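Protein URE2 (Lodderomyces elongisporus NRRL YB-4239, PDB 4EXJ) is of unknown function but, as a glutathione S-transferase-like homologue of Ure2, probably binds glutathione and may take part in transcription regulation. Local coordinates at residues B[18-23]-B[83-88]; B[71-76]-B[97-102]. All blocks are in the same frame, centred on the assembly; numbering follows the deposited sequence. Where two conformers were deposited one is given.

In the fold
The centres of the two contacts are 10 Å apart, on the same side of the chain's centre, and both join the thioredoxin-like N-terminal domain to what follows it. Contact 1 sets helix 15-23 against the linker between helices 68-79 and 93-120, while contact 2 brings those two helices together directly. Along the sequence the segments alternate, in the order 18-23, 71-76, 83-88, 97-102, so the pairings interlock. Helices 15-23 and 68-79 also pack on each other, with Leu20 CD2 3.5 Å from Leu72 O. Contact 1 stays within one subunit; contact 2 lies where the domain junction meets the dimer interface.

Contact 1 (B[18-23]-B[83-88]); sequences LVLGKL and HKFFYS
The ring of Phe85 meets two leucines of helix 15-23, both obliquely, and Phe85 buries more surface here than either of them. Leu23, in the last turn of the helix, meets the far end of the ring: its CB lies 3.8 Å from Phe85 CZ, and its CD1 reaches the same carbon at 4.0 Å. The two side chains cross at about a right angle. Leu20, one turn earlier, serves the near end instead, with CD1 4.0 Å from Phe85 CD2 and also close to CB of the phenylalanine. Its CG is anti to the backbone N (chi1 179°), and from there the branch runs past Phe85 in the opposite direction. This is a junction between the two domains of the glutathione S-transferase fold: helix 15-23 is the first helix of the thioredoxin-like domain, where it connects parallel strands 4-8 and 28-32, and Phe85 belongs to the linker leading to the helical domain. One face of the ring is covered from within the linker, Lys84 CG standing 3.7 Å above the plane over its centre. The extended lysine continues past the ring to water 1, which it reaches at 2.6 Å from NZ. That water, in the ring plane at its edge, donates to Leu23 O at 2.8 Å, bridging the linker and the helix end. Lys84 NZ has a second partner in Glu206, a salt bridge, and the Asp80 carboxylate accepts from the backbone N of both Lys84 and Phe85.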
loop_
_atom_site.group_PDB
_atom_site.type_symbol
_atom_site.label_atom_id
_atom_site.label_comp_id
_atom_site.label_asym_id
_atom_site.label_seq_id
_atom_site.Cartn_x
_atom_site.Cartn_y
_atom_site.Cartn_z
ATOM N N LEU B 18 -12.077 -1.749 12.566
ATOM C CA LEU B 18 -13.068 -1.532 13.568
ATOM C C LEU B 18 -14.467 -1.524 12.989
ATOM O O LEU B 18 -15.329 -2.215 13.442
ATOM C CB LEU B 18 -12.794 -0.184 14.201
ATOM C CG LEU B 18 -13.703 0.328 15.296
ATOM C CD1 LEU B 18 -13.579 -0.565 16.462
ATOM C CD2 LEU B 18 -13.261 1.726 15.688
ATOM N N VAL B 19 -14.652 -0.775 11.927
ATOM C CA VAL B 19 -15.930 -0.798 11.219
ATOM C C VAL B 19 -16.298 -2.216 10.742
ATOM O O VAL B 19 -17.421 -2.671 10.961
ATOM C CB VAL B 19 -15.935 0.174 10.016
ATOM C CG1 VAL B 19 -17.146 -0.054 9.105
ATOM C CG2 VAL B 19 -15.876 1.632 10.518
ATOM N N LEU B 20 -15.372 -2.892 10.051
ATOM C CA LEU B 20 -15.679 -4.237 9.543
ATOM C C LEU B 20 -16.040 -5.215 10.667
ATOM O O LEU B 20 -17.035 -5.934 10.568
ATOM C CB LEU B 20 -14.527 -4.808 8.708
ATOM C CG LEU B 20 -14.805 -6.225 8.188
ATOM C CD1 LEU B 20 -15.983 -6.239 7.272
ATOM C CD2 LEU B 20 -13.578 -6.723 7.436
ATOM N N GLY B 21 -15.239 -5.239 11.723
ATOM C CA GLY B 21 -15.516 -6.134 12.860
ATOM C C GLY B 21 -16.911 -5.918 13.429
ATOM O O GLY B 21 -17.631 -6.874 13.725
ATOM N N LYS B 22 -17.289 -4.658 13.595
ATOM C CA LYS B 22 -18.626 -4.338 14.107
ATOM C C LYS B 22 -19.755 -4.694 13.143
ATOM O O LYS B 22 -20.789 -5.207 13.569
ATOM C CB LYS B 22 -18.702 -2.876 14.517
ATOM C CG LYS B 22 -17.765 -2.560 15.668
ATOM C CD LYS B 22 -18.221 -1.341 16.450
ATOM C CE LYS B 22 -17.789 -1.448 17.907
ATOM N NZ LYS B 22 -18.630 -0.580 18.776
ATOM N N LEU B 23 -19.564 -4.450 11.847
ATOM C CA LEU B 23 -20.582 -4.832 10.853
ATOM C C LEU B 23 -20.847 -6.330 10.866
ATOM O O LEU B 23 -21.965 -6.769 10.586
ATOM C CB LEU B 23 -20.181 -4.405 9.435
ATOM C CG LEU B 23 -20.188 -2.899 9.147
ATOM C CD1 LEU B 23 -19.735 -2.667 7.706
ATOM C CD2 LEU B 23 -21.568 -2.307 9.370
ATOM N N HIS B 83 -19.513 -14.262 3.136
ATOM C CA HIS B 83 -18.936 -13.342 2.151
ATOM C C HIS B 83 -19.877 -12.184 1.899
ATOM O O HIS B 83 -20.184 -11.843 0.742
ATOM C CB HIS B 83 -18.636 -14.072 0.840
ATOM C CG HIS B 83 -17.620 -15.161 0.983
ATOM N ND1 HIS B 83 -16.808 -15.562 -0.053
ATOM C CD2 HIS B 83 -17.274 -15.921 2.048
ATOM C CE1 HIS B 83 -16.008 -16.529 0.365
ATOM N NE2 HIS B 83 -16.270 -16.765 1.636
ATOM N N LYS B 84 -20.363 -11.572 2.971
ATOM C CA LYS B 84 -21.215 -10.396 2.801
ATOM C C LYS B 84 -20.427 -9.181 2.278
ATOM O O LYS B 84 -20.938 -8.389 1.474
ATOM C CB LYS B 84 -21.903 -10.036 4.122
ATOM C CG LYS B 84 -22.775 -8.789 4.060
ATOM C CD LYS B 84 -23.550 -8.612 5.362
ATOM C CE LYS B 84 -24.477 -7.399 5.296
ATOM N NZ LYS B 84 -25.190 -7.191 6.579
ATOM N N PHE B 85 -19.180 -9.066 2.719
ATOM C CA PHE B 85 -18.395 -7.843 2.502
ATOM C C PHE B 85 -17.144 -8.035 1.672
ATOM O O PHE B 85 -16.305 -7.134 1.596
ATOM C CB PHE B 85 -18.014 -7.212 3.847
ATOM C CG PHE B 85 -19.204 -6.767 4.663
ATOM C CD1 PHE B 85 -20.020 -5.738 4.210
ATOM C CD2 PHE B 85 -19.500 -7.380 5.877
ATOM C CE1 PHE B 85 -21.121 -5.310 4.950
ATOM C CE2 PHE B 85 -20.614 -6.975 6.626
ATOM C CZ PHE B 85 -21.424 -5.932 6.155
ATOM N N PHE B 86 -16.995 -9.189 1.034
ATOM C CA PHE B 86 -15.827 -9.366 0.185
ATOM C C PHE B 86 -16.049 -10.485 -0.785
ATOM O O PHE B 86 -17.005 -11.259 -0.645
ATOM C CB PHE B 86 -14.556 -9.629 1.013
ATOM C CG PHE B 86 -14.372 -11.071 1.456
ATOM C CD1 PHE B 86 -15.262 -11.671 2.348
ATOM C CD2 PHE B 86 -13.294 -11.815 0.999
ATOM C CE1 PHE B 86 -15.068 -12.987 2.773
ATOM C CE2 PHE B 86 -13.105 -13.138 1.412
ATOM C CZ PHE B 86 -13.998 -13.718 2.297
ATOM N N TYR B 87 -15.151 -10.550 -1.759
ATOM C CA TYR B 87 -15.154 -11.615 -2.755
ATOM C C TYR B 87 -13.917 -12.500 -2.577
ATOM O O TYR B 87 -12.805 -12.012 -2.395
ATOM C CB TYR B 87 -15.190 -11.001 -4.139
ATOM C CG TYR B 87 -16.459 -10.256 -4.454
ATOM C CD1 TYR B 87 -17.600 -10.937 -4.868
ATOM C CD2 TYR B 87 -16.532 -8.866 -4.326
ATOM C CE1 TYR B 87 -18.774 -10.261 -5.153
ATOM C CE2 TYR B 87 -17.707 -8.183 -4.620
ATOM C CZ TYR B 87 -18.822 -8.888 -5.030
ATOM O OH TYR B 87 -19.988 -8.217 -5.324
ATOM N N SER B 88 -14.108 -13.815 -2.615
ATOM C CA SER B 88 -12.968 -14.709 -2.457
ATOM C C SER B 88 -12.441 -15.095 -3.842
ATOM O O SER B 88 -13.107 -14.903 -4.855
ATOM C CB SER B 88 -13.335 -15.958 -1.634
ATOM O OG SER B 88 -14.099 -16.850 -2.419
HETATM O O HOH W 1 -23.932 -6.302 8.717
#

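Contact 2 (B[71-76]-B[97-102]); sequences ILLYIA and WEQNEL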
loop_
_atom_site.group_PDB
_atom_site.type_symbol
_atom_site.label_atom_id
_atom_site.label_comp_id
_atom_site.label_asym_id
_atom_site.label_seq_id
_atom_site.Cartn_x
_atom_site.Cartn_y
_atom_site.Cartn_z
ATOM N N ILE B 71 -5.490 -6.203 7.548
ATOM C CA ILE B 71 -6.377 -6.658 8.595
ATOM C C ILE B 71 -7.805 -6.738 8.053
ATOM O O ILE B 71 -8.530 -7.660 8.381
ATOM C CB ILE B 71 -6.268 -5.756 9.827
ATOM C CG1 ILE B 71 -4.842 -5.858 10.385
ATOM C CG2 ILE B 71 -7.343 -6.128 10.863
ATOM C CD1 ILE B 71 -4.494 -4.730 11.413
ATOM N N LEU B 72 -8.208 -5.790 7.208
ATOM C CA LEU B 72 -9.508 -5.906 6.557
ATOM C C LEU B 72 -9.645 -7.270 5.891
ATOM O O LEU B 72 -10.677 -7.949 6.029
ATOM C CB LEU B 72 -9.727 -4.788 5.516
ATOM C CG LEU B 72 -10.124 -3.427 6.099
ATOM C CD1 LEU B 72 -10.217 -2.368 4.985
ATOM C CD2 LEU B 72 -11.437 -3.486 6.881
ATOM N N LEU B 73 -8.621 -7.640 5.123
ATOM C CA LEU B 73 -8.631 -8.927 4.401
ATOM C C LEU B 73 -8.676 -10.114 5.361
ATOM O O LEU B 73 -9.413 -11.090 5.135
ATOM C CB LEU B 73 -7.427 -9.036 3.465
ATOM C CG LEU B 73 -7.564 -8.154 2.222
ATOM C CD1 LEU B 73 -6.221 -7.828 1.560
ATOM C CD2 LEU B 73 -8.513 -8.878 1.233
ATOM N N TYR B 74 -7.899 -10.024 6.425
ATOM C CA TYR B 74 -7.844 -11.091 7.419
ATOM C C TYR B 74 -9.183 -11.276 8.110
ATOM O O TYR B 74 -9.653 -12.399 8.264
ATOM C CB TYR B 74 -6.769 -10.813 8.459
ATOM C CG TYR B 74 -6.794 -11.850 9.552
ATOM C CD1 TYR B 74 -6.057 -13.021 9.424
ATOM C CD2 TYR B 74 -7.599 -11.677 10.675
ATOM C CE1 TYR B 74 -6.094 -14.001 10.422
ATOM C CE2 TYR B 74 -7.642 -12.639 11.674
ATOM C CZ TYR B 74 -6.886 -13.795 11.538
ATOM O OH TYR B 74 -6.944 -14.755 12.532
ATOM N N ILE B 75 -9.806 -10.173 8.528
ATOM C CA ILE B 75 -11.091 -10.242 9.215
ATOM C C ILE B 75 -12.175 -10.792 8.304
ATOM O O ILE B 75 -12.959 -11.643 8.713
ATOM C CB ILE B 75 -11.507 -8.878 9.799
ATOM C CG1 ILE B 75 -10.592 -8.529 10.980
ATOM C CG2 ILE B 75 -12.984 -8.914 10.207
ATOM C CD1 ILE B 75 -10.651 -7.060 11.438
ATOM N N ALA B 76 -12.191 -10.343 7.056
ATOM C CA ALA B 76 -13.141 -10.883 6.097
ATOM C C ALA B 76 -12.942 -12.389 5.913
ATOM O O ALA B 76 -13.897 -13.158 5.991
ATOM C CB ALA B 76 -13.057 -10.151 4.775
ATOM N N TRP B 97 -9.350 -9.965 -7.513
ATOM C CA TRP B 97 -8.197 -9.129 -7.916
ATOM C C TRP B 97 -8.508 -7.639 -7.965
ATOM O O TRP B 97 -7.631 -6.832 -7.660
ATOM C CB TRP B 97 -7.537 -9.622 -9.199
ATOM C CG TRP B 97 -6.942 -11.000 -8.997
ATOM C CD1 TRP B 97 -7.405 -12.173 -9.533
ATOM C CD2 TRP B 97 -5.834 -11.354 -8.148
ATOM N NE1 TRP B 97 -6.641 -13.229 -9.086
ATOM C CE2 TRP B 97 -5.669 -12.752 -8.244
ATOM C CE3 TRP B 97 -4.938 -10.621 -7.343
ATOM C CZ2 TRP B 97 -4.676 -13.434 -7.540
ATOM C CZ3 TRP B 97 -3.943 -11.311 -6.642
ATOM C CH2 TRP B 97 -3.820 -12.700 -6.757
ATOM N N GLU B 98 -9.736 -7.271 -8.324
ATOM C CA GLU B 98 -10.127 -5.852 -8.295
ATOM C C GLU B 98 -10.084 -5.366 -6.846
ATOM O O GLU B 98 -9.559 -4.280 -6.554
ATOM C CB GLU B 98 -11.544 -5.636 -8.859
ATOM C CG GLU B 98 -11.658 -5.727 -10.398
ATOM C CD GLU B 98 -13.092 -5.699 -10.902
ATOM O OE1 GLU B 98 -13.973 -5.194 -10.168
ATOM O OE2 GLU B 98 -13.335 -6.179 -12.039
ATOM N N GLN B 99 -10.653 -6.170 -5.948
ATOM C CA GLN B 99 -10.668 -5.879 -4.527
ATOM C C GLN B 99 -9.245 -5.728 -4.009
ATOM O O GLN B 99 -8.925 -4.770 -3.300
ATOM C CB GLN B 99 -11.385 -7.044 -3.819
ATOM C CG GLN B 99 -11.347 -7.084 -2.319
ATOM C CD GLN B 99 -12.162 -8.278 -1.871
ATOM O OE1 GLN B 99 -13.387 -8.219 -1.826
ATOM N NE2 GLN B 99 -11.492 -9.381 -1.596
ATOM N N ASN B 100 -8.370 -6.665 -4.367
ATOM C CA ASN B 100 -7.007 -6.610 -3.844
ATOM C C ASN B 100 -6.267 -5.370 -4.328
ATOM O O ASN B 100 -5.593 -4.693 -3.547
ATOM C CB ASN B 100 -6.233 -7.868 -4.242
ATOM C CG ASN B 100 -5.398 -8.416 -3.114
ATOM O OD1 ASN B 100 -5.918 -8.738 -2.040
ATOM N ND2 ASN B 100 -4.113 -8.584 -3.365
ATOM N N GLU B 101 -6.371 -5.068 -5.623
ATOM C CA GLU B 101 -5.645 -3.912 -6.136
ATOM C C GLU B 101 -6.174 -2.631 -5.494
ATOM O O GLU B 101 -5.387 -1.736 -5.174
ATOM C CB GLU B 101 -5.640 -3.868 -7.674
ATOM C CG GLU B 101 -6.944 -3.549 -8.305
ATOM C CD GLU B 101 -6.949 -3.785 -9.813
ATOM O OE1 GLU B 101 -7.831 -3.215 -10.492
ATOM O OE2 GLU B 101 -6.081 -4.539 -10.315
ATOM N N LEU B 102 -7.491 -2.522 -5.316
ATOM C CA LEU B 102 -8.038 -1.296 -4.693
ATOM C C LEU B 102 -7.670 -1.130 -3.234
ATOM O O LEU B 102 -7.524 0.008 -2.760
ATOM C CB LEU B 102 -9.553 -1.171 -4.888
ATOM C CG LEU B 102 -9.882 -0.847 -6.345
ATOM C CD1 LEU B 102 -11.383 -0.974 -6.555
ATOM C CD2 LEU B 102 -9.389 0.540 -6.737
#
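Gln99 OE1 probably accepts a hydrogen bond from Tyr87 N, while the other arm of the same amide, Gln99 NE2, packs on Leu73 with 4.1 Å to Leu73 CD2. The bond to the linker backbone therefore helps to fix where the amide sits beside the leucine. Extension explains the reach: CG of Gln99 is anti to the backbone N (chi1 171°) and the chain stays straight beyond it, which carries the amide from helix 93-120 toward helix 68-79, sliding past Leu73 in the opposite direction. Leu73 buries the most surface of the three residues involved, and its two methyls divide the work. CD1 meets Asn100 OD1 at 3.7 Å, whereas Leu73 CD2 is near both amides, with Gln99 NE2 and Asn100 OD1 (4.2 Å) roughly at right angles as seen from it. Leu73 and Asn100 cross at about a right angle. The contact is thus a branched apolar tip lodged against two amides, rather than a leucine-on-leucine interface, and the nearest pair of alpha carbons across it is Leu73 CA and Asn100 CA, 8.7 Å apart. The chi1 of Asn100, -137°, falls away from the staggered positions. Its ND2 is hydrogen-bonded to Asn70 OD1 of the second subunit, a partner that may account for the unusual torsion. Ile163 of helix 163-179 touches both Leu73 and Gln99 within the chain. On the dimer side, Tyr74 makes an edge-to-face contact with Trp97 of the second subunit, and Trp97 with Tyr74 of the second subunit, and Leu73 also packs on the second subunit's Asn100. Such reciprocal pairing of the thioredoxin-like domain of one subunit with the helical domain of the other is typical of the glutathione S-transferase dimer.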